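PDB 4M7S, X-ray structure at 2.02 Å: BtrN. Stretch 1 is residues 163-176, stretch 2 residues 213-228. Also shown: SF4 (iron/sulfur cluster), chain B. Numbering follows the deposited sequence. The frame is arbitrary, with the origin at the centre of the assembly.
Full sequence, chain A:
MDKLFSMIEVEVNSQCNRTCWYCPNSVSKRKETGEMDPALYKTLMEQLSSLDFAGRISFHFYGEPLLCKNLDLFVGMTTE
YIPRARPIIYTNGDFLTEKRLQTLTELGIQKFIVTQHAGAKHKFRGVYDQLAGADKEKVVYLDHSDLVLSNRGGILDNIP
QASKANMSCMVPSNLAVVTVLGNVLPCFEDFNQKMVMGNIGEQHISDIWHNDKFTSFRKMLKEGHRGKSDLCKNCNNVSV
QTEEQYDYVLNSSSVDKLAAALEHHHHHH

Stretch 1 163-176: SKANMSCMVPSNLA
Stretch 2 (213-228) KFTSFRKMLKEGHRGK

What ties the two backbones together? Cys169 N donates to Leu221 O (2.8 Å), a carbonyl in the last turn of helix 213-222, and Gly227 N, in the 3-10 segment, donates to Ala165 O (3.2 Å). The two stretches run antiparallel: CA atoms pair Ala165 with Gly227 (4.4 Å), Ser168 with Gly224 (3.7 Å) and Pro172 with Arg218 (5.1 Å).

How do the arginines contribute? Arg218 (chi1 p, chi2 t, chi3 p) sends NE almost straight to Pro172 O (3.0 Å, 174°). Arg226 (m, t, t) extends so that NH1 reaches Ser168 O (3.0 Å), while NE bonds weakly to Met167 O (3.2 Å). Its guanidinium lies between Met167 CB and cluster sulfur S3 on opposite faces.

Why can the two backbones come so close at Gly224? Its phi/psi of 82/28, with phi positive, ends the helix in a Schellman motif, and an ideal CB would lie 2.6 Å from Asn166 O. Without one, Gly224 CA approaches Met167 O at 3.2 Å.

What surrounds Cys169 and Pro172? Cys169 (chi1 t) binds FE4 through SG (2.4 Å), which also accepts from Val171 N (3.4 Å), capping the short, weakly bonded helix that follows. Pro172 is a knob among Phe214, Phe217, Arg218 and Leu221, its CG 3.5 Å from Phe217 CE2 and 3.6 Å from cluster sulfur S1. A water donates to Cys169 O (2.9 Å) and Arg218 O (2.7 Å) and accepts from Ser173 OG (2.6 Å).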

# COMPACT_ATOMS: atom_id res chain seq x y z
N SER A 163 -1.45 12.56 -23.52
CA SER A 163 -2.86 12.17 -23.64
C SER A 163 -3.45 11.56 -22.37
O SER A 163 -4.67 11.39 -22.26
CB SER A 163 -3.04 11.22 -24.83
OG SER A 163 -1.79 10.69 -25.26
N LYS A 164 -2.60 11.24 -21.40
CA LYS A 164 -3.07 10.71 -20.13
C LYS A 164 -3.72 11.78 -19.26
O LYS A 164 -4.32 11.49 -18.23
CB LYS A 164 -1.92 10.05 -19.36
N ALA A 165 -3.60 13.03 -19.69
CA ALA A 165 -4.09 14.18 -18.92
C ALA A 165 -5.59 14.12 -18.60
O ALA A 165 -6.05 14.74 -17.64
CB ALA A 165 -3.77 15.46 -19.65
N ASN A 166 -6.34 13.38 -19.41
CA ASN A 166 -7.79 13.30 -19.28
C ASN A 166 -8.28 11.93 -18.80
O ASN A 166 -9.48 11.69 -18.73
CB ASN A 166 -8.47 13.65 -20.61
CG ASN A 166 -8.15 15.06 -21.06
OD1 ASN A 166 -7.94 15.95 -20.24
ND2 ASN A 166 -8.12 15.27 -22.37
N MSE A 167 -7.35 11.04 -18.47
CA MSE A 167 -7.74 9.72 -18.01
C MSE A 167 -8.22 9.74 -16.57
O MSE A 167 -7.67 10.45 -15.72
CB MSE A 167 -6.58 8.73 -18.11
CG MSE A 167 -6.10 8.47 -19.50
SE MSE A 167 -5.14 6.78 -19.59
CE MSE A 167 -3.79 7.29 -20.91
N SER A 168 -9.25 8.96 -16.30
CA SER A 168 -9.72 8.78 -14.94
C SER A 168 -8.73 7.94 -14.15
O SER A 168 -7.85 7.27 -14.73
CB SER A 168 -11.06 8.05 -14.94
OG SER A 168 -10.85 6.69 -15.28
N CYS A 169 -8.86 7.97 -12.84
CA CYS A 169 -8.15 7.03 -12.00
C CYS A 169 -8.84 6.88 -10.66
O CYS A 169 -9.10 7.86 -9.98
CB CYS A 169 -6.70 7.44 -11.77
SG CYS A 169 -5.90 6.23 -10.68
N MSE A 170 -9.10 5.63 -10.29
CA MSE A 170 -9.87 5.33 -9.09
C MSE A 170 -8.99 4.96 -7.90
O MSE A 170 -9.52 4.69 -6.82
CB MSE A 170 -10.86 4.19 -9.37
CG MSE A 170 -11.66 4.36 -10.65
SE MSE A 170 -12.57 6.07 -10.73
CE MSE A 170 -13.47 5.96 -9.00
N VAL A 171 -7.67 4.92 -8.08
CA VAL A 171 -6.77 4.57 -6.96
C VAL A 171 -7.03 5.41 -5.70
O VAL A 171 -7.17 4.84 -4.60
CB VAL A 171 -5.27 4.60 -7.35
CG1 VAL A 171 -4.38 4.22 -6.15
CG2 VAL A 171 -5.01 3.66 -8.54
N PRO A 172 -7.11 6.75 -5.83
CA PRO A 172 -7.37 7.52 -4.60
C PRO A 172 -8.76 7.28 -4.00
O PRO A 172 -9.01 7.75 -2.89
CB PRO A 172 -7.28 8.98 -5.07
CG PRO A 172 -6.52 8.94 -6.37
CD PRO A 172 -6.89 7.63 -6.99
N SER A 173 -9.64 6.57 -4.71
CA SER A 173 -10.95 6.21 -4.17
C SER A 173 -10.93 4.88 -3.40
O SER A 173 -11.90 4.55 -2.69
CB SER A 173 -11.99 6.13 -5.28
OG SER A 173 -12.06 7.35 -5.99
N ASN A 174 -9.86 4.11 -3.58
CA ASN A 174 -9.79 2.75 -3.04
C ASN A 174 -8.60 2.46 -2.13
O ASN A 174 -8.61 1.48 -1.38
CB ASN A 174 -9.75 1.74 -4.19
CG ASN A 174 -11.06 1.66 -4.94
OD1 ASN A 174 -12.11 1.43 -4.35
ND2 ASN A 174 -11.01 1.89 -6.25
N LEU A 175 -7.59 3.30 -2.21
CA LEU A 175 -6.30 2.97 -1.62
C LEU A 175 -5.79 4.11 -0.76
O LEU A 175 -5.81 5.27 -1.17
CB LEU A 175 -5.29 2.69 -2.75
CG LEU A 175 -3.88 2.12 -2.53
CD1 LEU A 175 -2.83 3.20 -2.75
CD2 LEU A 175 -3.72 1.46 -1.16
N ALA A 176 -5.37 3.77 0.46
CA ALA A 176 -4.59 4.67 1.28
C ALA A 176 -3.20 4.06 1.48
O ALA A 176 -3.07 2.85 1.69
CB ALA A 176 -5.26 4.90 2.64
N LYS A 213 -8.83 17.94 1.18
CA LYS A 213 -7.76 17.67 0.22
C LYS A 213 -7.89 16.29 -0.42
O LYS A 213 -7.77 16.14 -1.65
CB LYS A 213 -6.39 17.84 0.88
CG LYS A 213 -5.22 17.91 -0.09
CD LYS A 213 -3.90 18.02 0.69
CE LYS A 213 -2.69 17.82 -0.21
NZ LYS A 213 -1.42 18.04 0.53
N PHE A 214 -8.13 15.27 0.40
CA PHE A 214 -8.26 13.91 -0.11
C PHE A 214 -9.55 13.76 -0.92
O PHE A 214 -9.56 13.17 -1.99
CB PHE A 214 -8.25 12.91 1.05
CG PHE A 214 -7.55 11.61 0.74
CD1 PHE A 214 -7.60 11.06 -0.54
CD2 PHE A 214 -6.82 10.96 1.71
CE1 PHE A 214 -6.96 9.86 -0.82
CE2 PHE A 214 -6.15 9.76 1.44
CZ PHE A 214 -6.22 9.21 0.18
N THR A 215 -10.64 14.33 -0.39
CA THR A 215 -11.94 14.25 -1.05
C THR A 215 -11.96 14.90 -2.43
O THR A 215 -12.47 14.33 -3.40
CB THR A 215 -13.03 14.86 -0.16
OG1 THR A 215 -13.10 14.11 1.07
CG2 THR A 215 -14.38 14.83 -0.85
N SER A 216 -11.40 16.10 -2.53
CA SER A 216 -11.37 16.78 -3.82
C SER A 216 -10.41 16.07 -4.77
O SER A 216 -10.66 16.01 -5.97
CB SER A 216 -11.00 18.26 -3.65
OG SER A 216 -9.71 18.41 -3.11
N PHE A 217 -9.32 15.52 -4.23
CA PHE A 217 -8.34 14.84 -5.07
C PHE A 217 -8.98 13.62 -5.73
O PHE A 217 -8.85 13.42 -6.93
CB PHE A 217 -7.11 14.42 -4.26
CG PHE A 217 -6.01 13.80 -5.10
CD1 PHE A 217 -5.24 14.58 -5.95
CD2 PHE A 217 -5.73 12.44 -5.01
CE1 PHE A 217 -4.22 14.02 -6.71
CE2 PHE A 217 -4.71 11.87 -5.76
CZ PHE A 217 -3.96 12.66 -6.61
N ARG A 218 -9.68 12.80 -4.94
CA ARG A 218 -10.24 11.58 -5.49
C ARG A 218 -11.39 11.89 -6.46
O ARG A 218 -11.60 11.17 -7.43
CB ARG A 218 -10.64 10.57 -4.40
CG ARG A 218 -12.01 10.78 -3.80
CD ARG A 218 -12.35 9.63 -2.83
NE ARG A 218 -11.27 9.40 -1.88
CZ ARG A 218 -11.22 9.94 -0.66
NH1 ARG A 218 -12.19 10.72 -0.23
NH2 ARG A 218 -10.19 9.68 0.13
N LYS A 219 -12.11 12.98 -6.19
CA LYS A 219 -13.17 13.45 -7.08
C LYS A 219 -12.58 13.95 -8.40
O LYS A 219 -13.11 13.67 -9.48
CB LYS A 219 -13.96 14.58 -6.41
CG LYS A 219 -14.92 15.33 -7.32
CD LYS A 219 -15.31 16.66 -6.68
CE LYS A 219 -15.63 16.47 -5.20
NZ LYS A 219 -15.37 17.70 -4.39
N MSE A 220 -11.49 14.69 -8.29
CA MSE A 220 -10.78 15.26 -9.44
C MSE A 220 -10.23 14.14 -10.34
O MSE A 220 -10.30 14.22 -11.57
CB MSE A 220 -9.64 16.14 -8.91
CG MSE A 220 -8.75 16.81 -9.94
SE MSE A 220 -7.05 17.40 -9.15
CE MSE A 220 -7.72 18.60 -7.77
N LEU A 221 -9.69 13.09 -9.72
CA LEU A 221 -9.14 11.96 -10.48
C LEU A 221 -10.22 11.01 -10.98
O LEU A 221 -10.06 10.35 -12.01
CB LEU A 221 -8.10 11.20 -9.65
CG LEU A 221 -6.64 11.63 -9.78
CD1 LEU A 221 -6.24 11.66 -11.25
CD2 LEU A 221 -6.42 12.99 -9.16
N LYS A 222 -11.34 10.95 -10.27
CA LYS A 222 -12.47 10.17 -10.76
C LYS A 222 -13.00 10.81 -12.05
O LYS A 222 -13.47 10.11 -12.95
CB LYS A 222 -13.57 10.07 -9.70
CG LYS A 222 -14.72 9.18 -10.11
CD LYS A 222 -15.73 9.02 -8.99
CE LYS A 222 -16.98 8.28 -9.47
NZ LYS A 222 -18.00 8.12 -8.39
N GLU A 223 -12.89 12.13 -12.13
CA GLU A 223 -13.37 12.88 -13.30
C GLU A 223 -12.31 13.00 -14.40
O GLU A 223 -12.55 13.60 -15.44
CB GLU A 223 -13.82 14.28 -12.89
CG GLU A 223 -15.16 14.33 -12.18
CD GLU A 223 -15.46 15.70 -11.60
OE1 GLU A 223 -14.57 16.58 -11.68
OE2 GLU A 223 -16.57 15.89 -11.06
N GLY A 224 -11.12 12.45 -14.15
CA GLY A 224 -10.08 12.41 -15.16
C GLY A 224 -9.25 13.68 -15.30
O GLY A 224 -8.73 13.96 -16.37
N HIS A 225 -9.12 14.44 -14.23
CA HIS A 225 -8.32 15.66 -14.30
C HIS A 225 -6.88 15.45 -13.82
O HIS A 225 -6.39 16.17 -12.95
CB HIS A 225 -8.99 16.78 -13.50
CG HIS A 225 -10.39 17.08 -13.95
ND1 HIS A 225 -10.68 17.53 -15.22
CD2 HIS A 225 -11.57 17.00 -13.29
CE1 HIS A 225 -11.99 17.71 -15.33
NE2 HIS A 225 -12.55 17.40 -14.17
N ARG A 226 -6.22 14.44 -14.40
CA ARG A 226 -4.85 14.09 -14.06
C ARG A 226 -3.91 15.26 -14.29
O ARG A 226 -2.98 15.49 -13.50
CB ARG A 226 -4.36 12.93 -14.91
CG ARG A 226 -4.92 11.59 -14.50
CD ARG A 226 -4.12 10.47 -15.13
NE ARG A 226 -4.80 9.18 -14.99
CZ ARG A 226 -4.25 8.02 -15.32
NH1 ARG A 226 -4.95 6.90 -15.16
NH2 ARG A 226 -3.02 7.98 -15.80
N GLY A 227 -4.15 16.00 -15.36
CA GLY A 227 -3.29 17.09 -15.77
C GLY A 227 -3.15 18.19 -14.73
O GLY A 227 -2.23 18.99 -14.79
N LYS A 228 -4.06 18.20 -13.77
CA LYS A 228 -4.11 19.27 -12.78
C LYS A 228 -3.24 18.96 -11.57
O LYS A 228 -2.79 19.86 -10.87
CB LYS A 228 -5.56 19.52 -12.36
CG LYS A 228 -5.81 20.86 -11.69
CD LYS A 228 -7.27 21.28 -11.82
CE LYS A 228 -8.22 20.18 -11.36
NZ LYS A 228 -9.64 20.52 -11.70
FE1 SF4 B . -1.25 7.63 -11.39
FE2 SF4 B . -2.42 9.61 -10.00
FE3 SF4 B . -1.62 7.36 -8.78
FE4 SF4 B . -3.75 7.36 -10.38
S1 SF4 B . -3.60 8.48 -8.37
S2 SF4 B . -2.10 5.76 -10.37
S3 SF4 B . -3.10 8.82 -12.03
S4 SF4 B . -0.22 8.90 -9.75
O HOH W 1 -10.52 8.68 -7.55